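Local coordinates for protein ofchtiv-allosamidin (Ostrinia furnacalis, PDB 6JMB) that probably hydrolyses chitin as a group IV insect chitinase of glycosyl hydrolase family 18, and binds the inhibitor allosamidin in its active-site cleft, at residues Ala329-Ala334 with Asn368-Glu373. Residues are numbered along the deposited sequence; the frame is centred on the assembly and turned at random.
Sequences AKVEYA and NTVLAE
Val-331 and Val-370 meet where two outer helices of the family 18 TIM barrel, 324-336 and 362-373, run side by side. Their short segments point nearly the same way, 30° apart, with axes 9.3 Å from each other at closest approach. The two valines also have the nearest CA atoms across the contact, 6.3 Å between Val-331 CA and Val-370 CA; at that spacing valine, short and branched at CB, presents a methyl directly to its opposite number. In both, CG1 stands anti to the backbone N (chi1 -177° in Val-331), and these two methyls touch, Val-331 CG1 to Val-370 CG1 at 3.6 Å. On the side facing the barrel the packing is tight: Leu-371, long enough to reach in from the flank of its helix, lays CD2 3.7 Å from Val-331 CG1, and both residues also rest on Ile-342 of strand 341-345, joining the helix pair to the barrel wall. The other side is looser and more open to solvent. There Glu-332 lends only its aliphatic part, CG lying 3.9 Å from Val-370 CG1, while its extended chain carries the carboxylate outward. No hydrogen bond joins the two segments, but just beyond them Asn-335, on helix 324-336, bonds through ND2 to the backbone O of Val-370.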
ATOM      1  N   ALA A 329      -4.288  16.268   5.078  1.00 12.03           N
ATOM      2  CA  ALA A 329      -4.660  16.755   3.755  1.00 11.02           C
ATOM      3  C   ALA A 329      -5.131  15.619   2.855  1.00 11.46           C
ATOM      4  O   ALA A 329      -6.085  15.782   2.085  1.00 12.22           O
ATOM      5  CB  ALA A 329      -3.489  17.514   3.116  1.00 12.68           C
ATOM      6  N   LYS A 330      -4.475  14.462   2.939  1.00 11.20           N
ATOM      7  CA  LYS A 330      -4.869  13.323   2.117  1.00 10.81           C
ATOM      8  C   LYS A 330      -6.267  12.833   2.477  1.00 10.85           C
ATOM      9  O   LYS A 330      -7.076  12.543   1.589  1.00 10.64           O
ATOM     10  CB  LYS A 330      -3.845  12.198   2.278  1.00 11.22           C
ATOM     11  CG  LYS A 330      -2.591  12.378   1.412  1.00 12.92           C
ATOM     12  CD  LYS A 330      -1.462  11.434   1.825  1.00 12.68           C
ATOM     13  CE  LYS A 330      -0.317  11.426   0.812  1.00 12.73           C
ATOM     14  NZ  LYS A 330       0.439  12.720   0.794  1.00 12.61           N
ATOM     15  N   VAL A 331      -6.573  12.732   3.773  1.00 10.98           N
ATOM     16  CA  VAL A 331      -7.881  12.213   4.159  1.00 11.08           C
ATOM     17  C   VAL A 331      -8.971  13.238   3.865  1.00 12.62           C
ATOM     18  O   VAL A 331     -10.092  12.878   3.482  1.00 12.84           O
ATOM     19  CB  VAL A 331      -7.875  11.734   5.622  1.00 10.84           C
ATOM     20  CG1 VAL A 331      -9.225  11.123   5.985  1.00 13.14           C
ATOM     21  CG2 VAL A 331      -6.769  10.709   5.829  1.00 12.75           C
ATOM     22  N   GLU A 332      -8.655  14.527   4.011  1.00 11.52           N
ATOM     23  CA  GLU A 332      -9.610  15.563   3.624  1.00 12.58           C
ATOM     24  C   GLU A 332      -9.925  15.492   2.135  1.00 12.51           C
ATOM     25  O   GLU A 332     -11.083  15.655   1.727  1.00 13.42           O
ATOM     26  CB  GLU A 332      -9.088  16.944   4.034  1.00 14.27           C
ATOM     27  CG  GLU A 332      -9.183  17.163   5.542  1.00 15.83           C
ATOM     28  CD  GLU A 332      -8.495  18.419   6.027  1.00 23.35           C
ATOM     29  OE1 GLU A 332      -7.711  19.021   5.260  1.00 26.40           O
ATOM     30  OE2 GLU A 332      -8.735  18.801   7.192  1.00 24.54           O
ATOM     31  N   TYR A 333      -8.910  15.230   1.311  1.00 12.70           N
ATOM     32  CA  TYR A 333      -9.133  15.026  -0.116  1.00 12.49           C
ATOM     33  C   TYR A 333     -10.070  13.846  -0.358  1.00 12.10           C
ATOM     34  O   TYR A 333     -11.024  13.941  -1.143  1.00 13.35           O
ATOM     35  CB  TYR A 333      -7.787  14.821  -0.822  1.00 13.52           C
ATOM     36  CG  TYR A 333      -7.928  14.509  -2.293  1.00 12.31           C
ATOM     37  CD1 TYR A 333      -8.075  13.200  -2.732  1.00 12.52           C
ATOM     38  CD2 TYR A 333      -7.938  15.521  -3.238  1.00 12.76           C
ATOM     39  CE1 TYR A 333      -8.227  12.906  -4.073  1.00 12.14           C
ATOM     40  CE2 TYR A 333      -8.086  15.236  -4.589  1.00 13.25           C
ATOM     41  CZ  TYR A 333      -8.230  13.921  -4.994  1.00 12.79           C
ATOM     42  OH  TYR A 333      -8.392  13.617  -6.327  1.00 13.02           O
ATOM     43  N   ALA A 334      -9.808  12.716   0.306  1.00 11.73           N
ATOM     44  CA  ALA A 334     -10.660  11.545   0.147  1.00 11.88           C
ATOM     45  C   ALA A 334     -12.091  11.845   0.574  1.00 13.23           C
ATOM     46  O   ALA A 334     -13.046  11.440  -0.104  1.00 13.57           O
ATOM     47  CB  ALA A 334     -10.087  10.375   0.950  1.00 12.38           C
ATOM     48  N   ASN A 368      -8.143   7.897  11.286  1.00 11.42           N
ATOM     49  CA  ASN A 368      -9.422   7.592  11.918  1.00 12.41           C
ATOM     50  C   ASN A 368     -10.150   8.868  12.323  1.00 11.69           C
ATOM     51  O   ASN A 368     -11.368   8.981  12.142  1.00 13.56           O
ATOM     52  CB  ASN A 368      -9.193   6.686  13.129  1.00 12.72           C
ATOM     53  CG  ASN A 368      -9.043   5.224  12.740  1.00 14.04           C
ATOM     54  OD1 ASN A 368     -10.024   4.484  12.688  1.00 16.26           O
ATOM     55  ND2 ASN A 368      -7.815   4.802  12.463  1.00 12.76           N
ATOM     56  N   THR A 369      -9.412   9.842  12.859  1.00 12.05           N
ATOM     57  CA  THR A 369     -10.008  11.091  13.323  1.00 13.16           C
ATOM     58  C   THR A 369     -10.593  11.888  12.164  1.00 13.62           C
ATOM     59  O   THR A 369     -11.735  12.359  12.232  1.00 13.59           O
ATOM     60  CB  THR A 369      -8.937  11.907  14.054  1.00 14.38           C
ATOM     61  OG1 THR A 369      -8.600  11.254  15.284  1.00 19.52           O
ATOM     62  CG2 THR A 369      -9.430  13.312  14.350  1.00 18.40           C
ATOM     63  N   VAL A 370      -9.832  12.035  11.079  1.00 12.55           N
ATOM     64  CA  VAL A 370     -10.313  12.852   9.971  1.00 13.25           C
ATOM     65  C   VAL A 370     -11.472  12.181   9.237  1.00 13.51           C
ATOM     66  O   VAL A 370     -12.389  12.863   8.757  1.00 13.18           O
ATOM     67  CB  VAL A 370      -9.144  13.238   9.049  1.00 12.97           C
ATOM     68  CG1 VAL A 370      -9.636  14.095   7.890  1.00 15.09           C
ATOM     69  CG2 VAL A 370      -8.085  13.981   9.844  1.00 13.90           C
ATOM     70  N   LEU A 371     -11.471  10.845   9.139  1.00 12.29           N
ATOM     71  CA  LEU A 371     -12.622  10.153   8.564  1.00 13.89           C
ATOM     72  C   LEU A 371     -13.861  10.317   9.437  1.00 14.84           C
ATOM     73  O   LEU A 371     -14.965  10.525   8.922  1.00 17.07           O
ATOM     74  CB  LEU A 371     -12.313   8.670   8.365  1.00 13.39           C
ATOM     75  CG  LEU A 371     -11.395   8.321   7.197  1.00 13.02           C
ATOM     76  CD1 LEU A 371     -11.075   6.838   7.226  1.00 12.62           C
ATOM     77  CD2 LEU A 371     -12.049   8.686   5.877  1.00 14.10           C
ATOM     78  N   ALA A 372     -13.703  10.214  10.756  1.00 13.83           N
ATOM     79  CA  ALA A 372     -14.852  10.352  11.647  1.00 14.75           C
ATOM     80  C   ALA A 372     -15.406  11.769  11.620  1.00 15.25           C
ATOM     81  O   ALA A 372     -16.628  11.966  11.634  1.00 16.52           O
ATOM     82  CB  ALA A 372     -14.468   9.958  13.071  1.00 15.79           C
ATOM     83  N   GLU A 373     -14.525  12.771  11.572  1.00 14.08           N
ATOM     84  CA  GLU A 373     -14.976  14.158  11.607  1.00 14.12           C
ATOM     85  C   GLU A 373     -15.590  14.610  10.290  1.00 15.96           C
ATOM     86  O   GLU A 373     -16.402  15.546  10.288  1.00 16.77           O
ATOM     87  CB  GLU A 373     -13.822  15.071  12.026  1.00 15.51           C
ATOM     88  CG  GLU A 373     -13.335  14.760  13.436  1.00 18.55           C
ATOM     89  CD  GLU A 373     -12.149  15.597  13.875  1.00 23.07           C
ATOM     90  OE1 GLU A 373     -11.630  16.390  13.060  1.00 28.55           O
ATOM     91  OE2 GLU A 373     -11.740  15.454  15.047  1.00 18.42           O
TER